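Local coordinates for F420-dependent methylenetetrahydromethanopterin dehydrogenase (Methanopyrus kandleri, PDB 1QV9), which catalyses the reversible, coenzyme F420-dependent interconversion of methenyl- and methylene-tetrahydromethanopterin, a step in methanogenesis from carbon dioxide, at residues P101-K106 with Y116-P121; G126-F131 with V223-E228; L148-V153 with E246-A251. All blocks are in the same frame, centred on the assembly; numbering follows the deposited sequence.

Contact 1: residues P101-K106 with Y116-P121; sequences PGLKVK and YILVKP
Leu118 packs against Gly102 and Leu103, and Tyr116 against Lys106, where strand 115-119 faces the 3-10 turn 101-104 and the start of helix 106-111. Together they belong to a beta-alpha-beta crossover of the parallel sheet in the alpha/beta domain: strand 94-99 runs into this turn, the helix follows, and strand 115-119 lies beside strand 94-99. The apolar part centres on Leu118. Its CD1 rests on the turn backbone, 3.7 Å from Gly102 C and likewise 3.7 Å from Leu103 N, and also meets Leu103 CD2 at 3.9 Å. Glycine suits position 102, because a beta carbon there would run into Leu118 CD2. Leu103, its CG beside the backbone N (chi1 -74°), reaches the last methylene of Lys120, with Leu103 CD1 3.7 Å from Lys120 CE. The two side chains cross at about a right angle, while Lys120 NZ makes a long, weak ion pair with Glu211. The other part is a lysine chain laid against a phenol. Lys106 CG lies 3.3 Å from Tyr116 CZ, approaching the ring obliquely. At the polar ends Glu110 joins both residues: its OE2 forms a salt bridge with Lys106 NZ and a hydrogen bond with Tyr116 OH. A phenylalanine in place of Tyr116 would keep the ring but would probably leave Glu110 OE2 with one partner fewer and the lysine methylenes without the oxygen they lie against. That oxygen, Tyr116 OH, sits 3.1 Å from Lys106 CG, and the lysine chain then bends at chi3 (81°) and chi4.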
ATOM      1  N   PRO A 101      30.284   9.066  11.728  1.00 21.35           N
ATOM      2  CA  PRO A 101      31.517   9.866  11.660  1.00 25.49           C
ATOM      3  C   PRO A 101      32.291   9.878  12.991  1.00 23.89           C
ATOM      4  O   PRO A 101      33.485  10.152  13.021  1.00 24.72           O
ATOM      5  CB  PRO A 101      30.997  11.244  11.273  1.00 24.78           C
ATOM      6  CG  PRO A 101      29.808  10.913  10.415  1.00 25.23           C
ATOM      7  CD  PRO A 101      29.142   9.826  11.182  1.00 22.54           C
ATOM      8  N   GLY A 102      31.613   9.608  14.101  1.00 18.70           N
ATOM      9  CA  GLY A 102      32.277   9.549  15.385  1.00 19.71           C
ATOM     10  C   GLY A 102      33.279   8.395  15.477  1.00 20.63           C
ATOM     11  O   GLY A 102      34.136   8.423  16.368  1.00 22.49           O
ATOM     12  N   LEU A 103      33.175   7.386  14.602  1.00 18.94           N
ATOM     13  CA  LEU A 103      34.115   6.251  14.646  1.00 21.80           C
ATOM     14  C   LEU A 103      35.550   6.722  14.545  1.00 24.02           C
ATOM     15  O   LEU A 103      36.459   6.090  15.089  1.00 25.90           O
ATOM     16  CB  LEU A 103      33.830   5.261  13.519  1.00 23.15           C
ATOM     17  CG  LEU A 103      32.579   4.430  13.789  1.00 26.15           C
ATOM     18  CD1 LEU A 103      32.159   3.712  12.500  1.00 32.94           C
ATOM     19  CD2 LEU A 103      32.843   3.445  14.919  1.00 30.48           C
ATOM     20  N   LYS A 104      35.744   7.818  13.828  1.00 25.73           N
ATOM     21  CA  LYS A 104      37.075   8.411  13.658  1.00 29.76           C
ATOM     22  C   LYS A 104      37.745   8.802  14.980  1.00 29.75           C
ATOM     23  O   LYS A 104      38.979   8.835  15.069  1.00 27.45           O
ATOM     24  CB  LYS A 104      36.975   9.659  12.779  1.00 28.63           C
ATOM     25  CG  LYS A 104      36.647   9.372  11.319  1.00 37.35           C
ATOM     26  CD  LYS A 104      36.342  10.644  10.546  1.00 37.62           C
ATOM     27  CE  LYS A 104      34.945  11.168  10.895  1.00 34.17           C
ATOM     28  NZ  LYS A 104      34.716  12.533  10.402  1.00 44.80           N
ATOM     29  N   VAL A 105      36.962   9.112  16.010  1.00 22.78           N
ATOM     30  CA  VAL A 105      37.545   9.519  17.286  1.00 21.53           C
ATOM     31  C   VAL A 105      37.253   8.574  18.447  1.00 19.10           C
ATOM     32  O   VAL A 105      37.288   8.945  19.614  1.00 22.50           O
ATOM     33  CB  VAL A 105      37.139  10.984  17.645  1.00 24.78           C
ATOM     34  CG1 VAL A 105      37.761  11.936  16.649  1.00 19.25           C
ATOM     35  CG2 VAL A 105      35.604  11.157  17.604  1.00 21.73           C
ATOM     36  N   LYS A 106      36.985   7.323  18.109  1.00 20.65           N
ATOM     37  CA  LYS A 106      36.715   6.323  19.107  1.00 23.14           C
ATOM     38  C   LYS A 106      37.921   6.210  20.054  1.00 22.61           C
ATOM     39  O   LYS A 106      37.767   6.169  21.276  1.00 22.36           O
ATOM     40  CB  LYS A 106      36.457   4.980  18.402  1.00 28.75           C
ATOM     41  CG  LYS A 106      35.788   3.937  19.254  1.00 36.04           C
ATOM     42  CD  LYS A 106      35.419   2.680  18.430  1.00 40.44           C
ATOM     43  CE  LYS A 106      36.617   1.752  18.237  1.00 40.61           C
ATOM     44  NZ  LYS A 106      37.275   1.333  19.515  1.00 43.11           N
ATOM     45  N   TYR A 116      30.523   6.081  24.888  1.00 16.59           N
ATOM     46  CA  TYR A 116      29.912   6.507  23.618  1.00 15.96           C
ATOM     47  C   TYR A 116      28.901   5.520  23.091  1.00 17.02           C
ATOM     48  O   TYR A 116      28.972   4.333  23.371  1.00 16.23           O
ATOM     49  CB  TYR A 116      30.956   6.752  22.496  1.00 16.34           C
ATOM     50  CG  TYR A 116      31.924   5.612  22.209  1.00 18.44           C
ATOM     51  CD1 TYR A 116      33.177   5.602  22.815  1.00 20.70           C
ATOM     52  CD2 TYR A 116      31.573   4.539  21.395  1.00 18.01           C
ATOM     53  CE1 TYR A 116      34.065   4.539  22.619  1.00 22.99           C
ATOM     54  CE2 TYR A 116      32.456   3.461  21.200  1.00 19.42           C
ATOM     55  CZ  TYR A 116      33.694   3.485  21.819  1.00 24.00           C
ATOM     56  OH  TYR A 116      34.578   2.438  21.633  1.00 26.00           O
ATOM     57  N   ILE A 117      27.919   6.039  22.351  1.00 16.06           N
ATOM     58  CA  ILE A 117      26.971   5.175  21.670  1.00 15.71           C
ATOM     59  C   ILE A 117      26.924   5.826  20.301  1.00 18.26           C
ATOM     60  O   ILE A 117      26.455   6.965  20.150  1.00 17.21           O
ATOM     61  CB  ILE A 117      25.555   5.169  22.282  1.00 17.76           C
ATOM     62  CG1 ILE A 117      25.653   4.671  23.729  1.00 19.30           C
ATOM     63  CG2 ILE A 117      24.644   4.233  21.452  1.00 17.67           C
ATOM     64  CD1 ILE A 117      24.311   4.674  24.512  1.00 21.80           C
ATOM     65  N   LEU A 118      27.476   5.129  19.309  1.00 16.31           N
ATOM     66  CA  LEU A 118      27.502   5.650  17.946  1.00 14.30           C
ATOM     67  C   LEU A 118      26.456   4.895  17.134  1.00 18.11           C
ATOM     68  O   LEU A 118      26.525   3.686  17.007  1.00 17.63           O
ATOM     69  CB  LEU A 118      28.892   5.470  17.339  1.00 16.97           C
ATOM     70  CG  LEU A 118      29.968   6.229  18.134  1.00 17.52           C
ATOM     71  CD1 LEU A 118      31.314   6.025  17.457  1.00 19.28           C
ATOM     72  CD2 LEU A 118      29.633   7.745  18.160  1.00 19.05           C
ATOM     73  N   VAL A 119      25.468   5.609  16.596  1.00 15.64           N
ATOM     74  CA  VAL A 119      24.388   4.986  15.865  1.00 15.47           C
ATOM     75  C   VAL A 119      24.599   5.198  14.371  1.00 15.01           C
ATOM     76  O   VAL A 119      24.314   6.286  13.828  1.00 15.97           O
ATOM     77  CB  VAL A 119      23.040   5.601  16.347  1.00 15.89           C
ATOM     78  CG1 VAL A 119      21.857   4.905  15.686  1.00 15.82           C
ATOM     79  CG2 VAL A 119      22.951   5.431  17.865  1.00 16.64           C
ATOM     80  N   LYS A 120      25.095   4.162  13.692  1.00 15.42           N
ATOM     81  CA  LYS A 120      25.384   4.321  12.263  1.00 18.12           C
ATOM     82  C   LYS A 120      24.158   4.623  11.399  1.00 15.34           C
ATOM     83  O   LYS A 120      24.223   5.384  10.452  1.00 18.24           O
ATOM     84  CB  LYS A 120      26.186   3.109  11.728  1.00 19.00           C
ATOM     85  CG  LYS A 120      27.461   2.905  12.525  1.00 24.07           C
ATOM     86  CD  LYS A 120      28.384   1.806  11.961  1.00 24.37           C
ATOM     87  CE  LYS A 120      29.168   2.347  10.782  1.00 28.08           C
ATOM     88  NZ  LYS A 120      30.116   1.325  10.235  1.00 29.44           N
ATOM     89  N   PRO A 121      22.998   4.038  11.735  1.00 15.59           N
ATOM     90  CA  PRO A 121      21.851   4.378  10.878  1.00 16.52           C
ATOM     91  C   PRO A 121      21.244   5.786  11.109  1.00 14.96           C
ATOM     92  O   PRO A 121      20.303   6.170  10.387  1.00 17.27           O
ATOM     93  CB  PRO A 121      20.815   3.293  11.167  1.00 17.75           C
ATOM     94  CG  PRO A 121      21.356   2.483  12.321  1.00 23.23           C
ATOM     95  CD  PRO A 121      22.816   2.771  12.462  1.00 15.97           C
TER

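Contact 2: residues G126-F131 with V223-E228; sequences GARREF and VEQDKE
Arg128 sets its CG beside its own backbone N (chi1 -78°) and bends again at chi2 (-73°), which carries the guanidinium across to the connection before helix 227-257 and places NH1 2.9 Å from Glu224 O. This carbonyl oxygen lies at the edge of the guanidinium, near its plane. NE donates to Gly220 O near the end of helix 197-223, and Tyr230 makes a cation-pi contact with the same arginine, whose flat, charged group at the end of a long chain suits it to both. The connection is braced by its own side chains: Gln225 NE2 donates to Val223 O at 3.2 Å, a fairly straight bond (164°) that comes from above the carbonyl plane, and Glu224 OE1 accepts from Asp226 N through its anti lone pair. Asp226 is the N-cap of helix 227-257, its OD2 accepting from Glu228 N at 3.1 Å. Glu130 and Lys227 meet more loosely, with Glu130 OE1 4.2 Å from Lys227 CE; that carboxylate oxygen bonds instead to Tyr230 OH. The contact thus ties the loop between strand 115-119 and helix 134-150 to the short connection, at the surface, between helices 197-223 and 227-257.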
ATOM      1  N   GLY A 126      19.604  15.517   3.905  1.00 19.19           N
ATOM      2  CA  GLY A 126      20.021  16.197   2.661  1.00 19.06           C
ATOM      3  C   GLY A 126      19.961  17.701   2.820  1.00 18.37           C
ATOM      4  O   GLY A 126      19.122  18.378   2.207  1.00 21.19           O
ATOM      5  N   ALA A 127      20.914  18.217   3.589  1.00 18.24           N
ATOM      6  CA  ALA A 127      20.942  19.612   3.975  1.00 18.60           C
ATOM      7  C   ALA A 127      21.413  20.663   2.967  1.00 23.39           C
ATOM      8  O   ALA A 127      22.382  21.382   3.226  1.00 26.29           O
ATOM      9  CB  ALA A 127      21.726  19.750   5.290  1.00 20.38           C
ATOM     10  N   ARG A 128      20.732  20.722   1.830  1.00 20.36           N
ATOM     11  CA  ARG A 128      21.002  21.758   0.830  1.00 19.42           C
ATOM     12  C   ARG A 128      19.803  22.690   0.872  1.00 20.10           C
ATOM     13  O   ARG A 128      18.649  22.233   0.885  1.00 19.59           O
ATOM     14  CB  ARG A 128      21.123  21.169  -0.565  1.00 19.79           C
ATOM     15  CG  ARG A 128      22.459  20.491  -0.822  1.00 20.39           C
ATOM     16  CD  ARG A 128      23.570  21.555  -0.971  1.00 22.67           C
ATOM     17  NE  ARG A 128      24.759  20.988  -1.604  1.00 26.73           N
ATOM     18  CZ  ARG A 128      25.796  21.724  -1.993  1.00 30.63           C
ATOM     19  NH1 ARG A 128      26.843  21.147  -2.571  1.00 27.40           N
ATOM     20  NH2 ARG A 128      25.773  23.035  -1.799  1.00 29.90           N
ATOM     21  N   ARG A 129      20.043  23.995   0.876  1.00 17.68           N
ATOM     22  CA  ARG A 129      18.969  24.986   0.926  1.00 19.42           C
ATOM     23  C   ARG A 129      17.853  24.842  -0.137  1.00 18.35           C
ATOM     24  O   ARG A 129      16.685  25.165   0.112  1.00 20.99           O
ATOM     25  CB  ARG A 129      19.575  26.423   0.873  1.00 23.70           C
ATOM     26  CG  ARG A 129      18.554  27.523   0.955  1.00 28.27           C
ATOM     27  CD  ARG A 129      19.191  28.926   1.038  1.00 34.56           C
ATOM     28  NE  ARG A 129      19.841  29.155   2.328  1.00 38.28           N
ATOM     29  CZ  ARG A 129      21.132  28.939   2.571  1.00 42.95           C
ATOM     30  NH1 ARG A 129      21.629  29.167   3.781  1.00 44.51           N
ATOM     31  NH2 ARG A 129      21.934  28.517   1.603  1.00 42.53           N
ATOM     32  N   GLU A 130      18.202  24.366  -1.326  1.00 20.45           N
ATOM     33  CA  GLU A 130      17.231  24.209  -2.391  1.00 20.83           C
ATOM     34  C   GLU A 130      16.215  23.090  -2.147  1.00 18.62           C
ATOM     35  O   GLU A 130      15.222  23.022  -2.833  1.00 19.98           O
ATOM     36  CB  GLU A 130      17.934  23.902  -3.714  1.00 26.59           C
ATOM     37  CG  GLU A 130      18.914  24.983  -4.193  1.00 25.50           C
ATOM     38  CD  GLU A 130      20.360  24.791  -3.711  1.00 31.39           C
ATOM     39  OE1 GLU A 130      21.280  25.265  -4.432  1.00 29.06           O
ATOM     40  OE2 GLU A 130      20.605  24.193  -2.633  1.00 25.22           O
ATOM     41  N   PHE A 131      16.480  22.261  -1.147  1.00 19.03           N
ATOM     42  CA  PHE A 131      15.632  21.095  -0.883  1.00 17.53           C
ATOM     43  C   PHE A 131      15.163  21.035   0.552  1.00 16.87           C
ATOM     44  O   PHE A 131      13.962  20.804   0.820  1.00 17.05           O
ATOM     45  CB  PHE A 131      16.436  19.824  -1.160  1.00 18.35           C
ATOM     46  CG  PHE A 131      15.710  18.556  -0.801  1.00 16.41           C
ATOM     47  CD1 PHE A 131      14.627  18.140  -1.550  1.00 17.59           C
ATOM     48  CD2 PHE A 131      16.117  17.794   0.297  1.00 17.10           C
ATOM     49  CE1 PHE A 131      13.921  16.949  -1.232  1.00 19.03           C
ATOM     50  CE2 PHE A 131      15.412  16.609   0.619  1.00 17.30           C
ATOM     51  CZ  PHE A 131      14.337  16.202  -0.144  1.00 16.30           C
ATOM     52  N   VAL A 223      30.363  16.991  -1.649  1.00 27.93           N
ATOM     53  CA  VAL A 223      31.152  16.644  -2.816  1.00 29.29           C
ATOM     54  C   VAL A 223      30.660  17.298  -4.096  1.00 31.68           C
ATOM     55  O   VAL A 223      31.378  18.080  -4.724  1.00 32.16           O
ATOM     56  CB  VAL A 223      31.170  15.138  -2.992  1.00 29.53           C
ATOM     57  CG1 VAL A 223      32.064  14.766  -4.169  1.00 29.87           C
ATOM     58  CG2 VAL A 223      31.661  14.482  -1.707  1.00 32.98           C
ATOM     59  N   GLU A 224      29.435  16.976  -4.490  1.00 27.12           N
ATOM     60  CA  GLU A 224      28.822  17.513  -5.701  1.00 27.37           C
ATOM     61  C   GLU A 224      28.576  19.013  -5.568  1.00 29.05           C
ATOM     62  O   GLU A 224      27.988  19.466  -4.590  1.00 28.10           O
ATOM     63  CB  GLU A 224      27.489  16.777  -5.957  1.00 26.15           C
ATOM     64  CG  GLU A 224      26.770  17.178  -7.207  1.00 26.46           C
ATOM     65  CD  GLU A 224      27.626  16.980  -8.447  1.00 33.94           C
ATOM     66  OE1 GLU A 224      27.997  17.992  -9.078  1.00 31.45           O
ATOM     67  OE2 GLU A 224      27.935  15.819  -8.779  1.00 34.02           O
ATOM     68  N   GLN A 225      29.022  19.788  -6.561  1.00 29.02           N
ATOM     69  CA  GLN A 225      28.864  21.233  -6.523  1.00 27.11           C
ATOM     70  C   GLN A 225      27.919  21.802  -7.579  1.00 24.47           C
ATOM     71  O   GLN A 225      27.580  22.981  -7.541  1.00 31.39           O
ATOM     72  CB  GLN A 225      30.241  21.894  -6.671  1.00 33.91           C
ATOM     73  CG  GLN A 225      31.240  21.420  -5.647  1.00 34.09           C
ATOM     74  CD  GLN A 225      30.862  21.839  -4.247  1.00 41.46           C
ATOM     75  OE1 GLN A 225      30.644  23.023  -3.989  1.00 49.36           O
ATOM     76  NE2 GLN A 225      30.793  20.878  -3.328  1.00 38.54           N
ATOM     77  N   ASP A 226      27.501  20.973  -8.521  1.00 25.24           N
ATOM     78  CA  ASP A 226      26.562  21.404  -9.551  1.00 23.81           C
ATOM     79  C   ASP A 226      25.130  21.175  -9.002  1.00 28.20           C
ATOM     80  O   ASP A 226      24.745  20.032  -8.797  1.00 29.26           O
ATOM     81  CB  ASP A 226      26.769  20.564 -10.797  1.00 31.02           C
ATOM     82  CG  ASP A 226      25.815  20.921 -11.919  1.00 32.40           C
ATOM     83  OD1 ASP A 226      25.934  20.285 -12.986  1.00 36.61           O
ATOM     84  OD2 ASP A 226      24.954  21.819 -11.760  1.00 35.77           O
ATOM     85  N   LYS A 227      24.365  22.243  -8.793  1.00 28.80           N
ATOM     86  CA  LYS A 227      22.991  22.129  -8.268  1.00 27.73           C
ATOM     87  C   LYS A 227      22.060  21.216  -9.077  1.00 33.25           C
ATOM     88  O   LYS A 227      21.187  20.547  -8.491  1.00 29.60           O
ATOM     89  CB  LYS A 227      22.337  23.509  -8.138  1.00 35.66           C
ATOM     90  CG  LYS A 227      22.152  24.247  -9.462  1.00 40.85           C
ATOM     91  CD  LYS A 227      21.183  25.421  -9.356  1.00 42.20           C
ATOM     92  CE  LYS A 227      21.668  26.493  -8.405  1.00 47.89           C
ATOM     93  NZ  LYS A 227      22.855  27.252  -8.905  1.00 51.38           N
ATOM     94  N   GLU A 228      22.206  21.189 -10.404  1.00 27.91           N
ATOM     95  CA  GLU A 228      21.353  20.332 -11.222  1.00 30.66           C
ATOM     96  C   GLU A 228      21.568  18.871 -10.857  1.00 25.57           C
ATOM     97  O   GLU A 228      20.764  18.013 -11.213  1.00 27.70           O
ATOM     98  CB  GLU A 228      21.639  20.519 -12.719  1.00 35.75           C
ATOM     99  CG  GLU A 228      21.227  21.878 -13.277  1.00 44.64           C
ATOM    100  CD  GLU A 228      21.452  21.990 -14.784  1.00 52.60           C
ATOM    101  OE1 GLU A 228      21.164  23.069 -15.352  1.00 56.60           O
ATOM    102  OE2 GLU A 228      21.917  20.999 -15.403  1.00 55.70           O
TER

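Contact 3: residues L148-V153 with E246-A251; sequences LAATGV and ELADEA
Ala150 and Ala248 meet methyl to methyl where the C-terminal end of helix 134-150 comes against helix 227-257 in the helix bundle. Alanine suits both places: with the CA atoms of Ala150 and Ala248 just 5.5 Å apart, a longer side chain on either would have little depth to occupy. Thr151 adds its branch. Its chi1 of 61° puts OG1 between the backbone N and the carbonyl carbon, and leaves CG2 beside the backbone N, from where it touches Ala248 CB at 4.0 Å. The same rotation lets OG1 bond to Val147 O, so the buried hydroxyl is satisfied by a carbonyl of the last turn of helix 134-150 and the methyl is left for packing. Gly152 then turns the chain with positive phi (97°), where a beta carbon would crowd the preceding carbonyl, and leads directly into helix 153-169. Acidic side chains of helix 227-257 reach other subunits: Glu246 and Glu250 form salt bridges with Lys243 of a third subunit, and Asp249 with Arg242 of the second. Within the contact, Ala150 CB lies 3.8 Å from Ala248 CB and 3.7 Å from Ala248 O.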
ATOM      1  N   LEU A 148      14.390   4.135  13.791  1.00 11.34           N
ATOM      2  CA  LEU A 148      15.147   3.839  15.020  1.00 12.64           C
ATOM      3  C   LEU A 148      14.281   3.193  16.103  1.00 13.17           C
ATOM      4  O   LEU A 148      14.767   2.357  16.889  1.00 14.45           O
ATOM      5  CB  LEU A 148      15.836   5.112  15.540  1.00 14.19           C
ATOM      6  CG  LEU A 148      16.817   5.709  14.517  1.00 14.52           C
ATOM      7  CD1 LEU A 148      17.436   6.946  15.094  1.00 17.15           C
ATOM      8  CD2 LEU A 148      17.933   4.691  14.198  1.00 19.06           C
ATOM      9  N   ALA A 149      13.003   3.535  16.130  1.00 14.14           N
ATOM     10  CA  ALA A 149      12.115   2.964  17.146  1.00 14.04           C
ATOM     11  C   ALA A 149      11.668   1.569  16.770  1.00 12.39           C
ATOM     12  O   ALA A 149      11.926   0.616  17.516  1.00 14.62           O
ATOM     13  CB  ALA A 149      10.895   3.892  17.337  1.00 14.08           C
ATOM     14  N   ALA A 150      11.020   1.414  15.619  1.00 12.79           N
ATOM     15  CA  ALA A 150      10.468   0.123  15.224  1.00 11.59           C
ATOM     16  C   ALA A 150      11.479  -0.982  14.943  1.00 13.58           C
ATOM     17  O   ALA A 150      11.129  -2.153  14.978  1.00 16.79           O
ATOM     18  CB  ALA A 150       9.476   0.309  14.049  1.00 14.33           C
ATOM     19  N   THR A 151      12.727  -0.618  14.636  1.00 13.47           N
ATOM     20  CA  THR A 151      13.743  -1.671  14.413  1.00 13.42           C
ATOM     21  C   THR A 151      14.315  -2.138  15.746  1.00 15.30           C
ATOM     22  O   THR A 151      14.997  -3.180  15.797  1.00 16.89           O
ATOM     23  CB  THR A 151      14.913  -1.156  13.557  1.00 13.76           C
ATOM     24  OG1 THR A 151      15.539  -0.067  14.240  1.00 14.98           O
ATOM     25  CG2 THR A 151      14.403  -0.767  12.146  1.00 15.33           C
ATOM     26  N   GLY A 152      14.042  -1.388  16.813  1.00 14.41           N
ATOM     27  CA  GLY A 152      14.569  -1.761  18.118  1.00 16.01           C
ATOM     28  C   GLY A 152      15.846  -1.052  18.513  1.00 18.79           C
ATOM     29  O   GLY A 152      16.371  -1.282  19.612  1.00 17.41           O
ATOM     30  N   VAL A 153      16.366  -0.160  17.657  1.00 14.53           N
ATOM     31  CA  VAL A 153      17.582   0.551  18.013  1.00 15.20           C
ATOM     32  C   VAL A 153      17.406   1.376  19.298  1.00 16.05           C
ATOM     33  O   VAL A 153      18.316   1.432  20.126  1.00 15.53           O
ATOM     34  CB  VAL A 153      18.052   1.497  16.858  1.00 15.58           C
ATOM     35  CG1 VAL A 153      19.138   2.473  17.349  1.00 16.73           C
ATOM     36  CG2 VAL A 153      18.555   0.638  15.703  1.00 17.69           C
ATOM     37  N   GLU A 246       9.101   2.527   5.963  1.00 13.87           N
ATOM     38  CA  GLU A 246       8.054   1.588   5.565  1.00 13.32           C
ATOM     39  C   GLU A 246       8.468   0.155   5.927  1.00 14.46           C
ATOM     40  O   GLU A 246       7.641  -0.661   6.359  1.00 16.07           O
ATOM     41  CB  GLU A 246       7.798   1.717   4.062  1.00 16.37           C
ATOM     42  CG  GLU A 246       6.685   0.874   3.510  1.00 29.23           C
ATOM     43  CD  GLU A 246       6.678   0.955   2.000  1.00 36.98           C
ATOM     44  OE1 GLU A 246       6.668   2.094   1.492  1.00 41.35           O
ATOM     45  OE2 GLU A 246       6.711  -0.101   1.339  1.00 39.93           O
ATOM     46  N   LEU A 247       9.750  -0.181   5.757  1.00 12.57           N
ATOM     47  CA  LEU A 247      10.207  -1.516   6.131  1.00 13.52           C
ATOM     48  C   LEU A 247      10.063  -1.717   7.626  1.00 13.78           C
ATOM     49  O   LEU A 247       9.657  -2.803   8.057  1.00 15.79           O
ATOM     50  CB  LEU A 247      11.693  -1.708   5.744  1.00 17.35           C
ATOM     51  CG  LEU A 247      11.962  -2.196   4.329  1.00 18.17           C
ATOM     52  CD1 LEU A 247      13.441  -1.928   4.008  1.00 18.40           C
ATOM     53  CD2 LEU A 247      11.671  -3.692   4.211  1.00 18.89           C
ATOM     54  N   ALA A 248      10.423  -0.691   8.396  1.00 13.38           N
ATOM     55  CA  ALA A 248      10.333  -0.798   9.853  1.00 13.71           C
ATOM     56  C   ALA A 248       8.858  -0.960  10.219  1.00 13.93           C
ATOM     57  O   ALA A 248       8.509  -1.742  11.148  1.00 14.22           O
ATOM     58  CB  ALA A 248      10.941   0.437  10.512  1.00 13.53           C
ATOM     59  N   ASP A 249       7.974  -0.218   9.558  1.00 13.66           N
ATOM     60  CA  ASP A 249       6.519  -0.357   9.818  1.00 14.57           C
ATOM     61  C   ASP A 249       6.062  -1.794   9.486  1.00 16.61           C
ATOM     62  O   ASP A 249       5.291  -2.404  10.235  1.00 15.29           O
ATOM     63  CB  ASP A 249       5.708   0.623   8.939  1.00 15.77           C
ATOM     64  CG  ASP A 249       4.203   0.570   9.241  1.00 17.81           C
ATOM     65  OD1 ASP A 249       3.848   1.141  10.283  1.00 21.17           O
ATOM     66  OD2 ASP A 249       3.428  -0.032   8.471  1.00 21.25           O
ATOM     67  N   GLU A 250       6.528  -2.345   8.369  1.00 12.16           N
ATOM     68  CA  GLU A 250       6.158  -3.706   7.993  1.00 14.06           C
ATOM     69  C   GLU A 250       6.616  -4.709   9.048  1.00 15.38           C
ATOM     70  O   GLU A 250       5.901  -5.685   9.332  1.00 16.30           O
ATOM     71  CB  GLU A 250       6.801  -4.108   6.655  1.00 20.58           C
ATOM     72  CG  GLU A 250       6.147  -3.505   5.472  1.00 21.95           C
ATOM     73  CD  GLU A 250       6.648  -4.106   4.141  1.00 26.57           C
ATOM     74  OE1 GLU A 250       7.456  -5.072   4.127  1.00 25.33           O
ATOM     75  OE2 GLU A 250       6.208  -3.596   3.102  1.00 28.87           O
ATOM     76  N   ALA A 251       7.794  -4.498   9.614  1.00 16.64           N
ATOM     77  CA  ALA A 251       8.303  -5.420  10.629  1.00 16.79           C
ATOM     78  C   ALA A 251       7.385  -5.362  11.824  1.00 17.39           C
ATOM     79  O   ALA A 251       7.005  -6.413  12.384  1.00 16.75           O
ATOM     80  CB  ALA A 251       9.725  -5.023  11.048  1.00 16.80           C
TER

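How the contacts relate
The touching residues of contact 3 are buried, those of contact 1 partly so, and contact 2 lies at the surface. Their chemistry follows: alanine and threonine methyls allow close helix packing in contact 3, leucines, lysine methylenes and a tyrosine ring serve contact 1 in the alpha/beta domain, and an arginine reaching toward a backbone carbonyl with a loose glutamate-lysine approach makes contact 2. Contacts 2 and 3 share helix 227-257, one at its N-terminal start and the other well along it, and both reach the second subunit, whereas the segments of contact 1 touch no other chain. Contacts 1 and 3 join directly where Val119 CG1 packs on Val153 CG1 at 4.0 Å, linking sheet and helices.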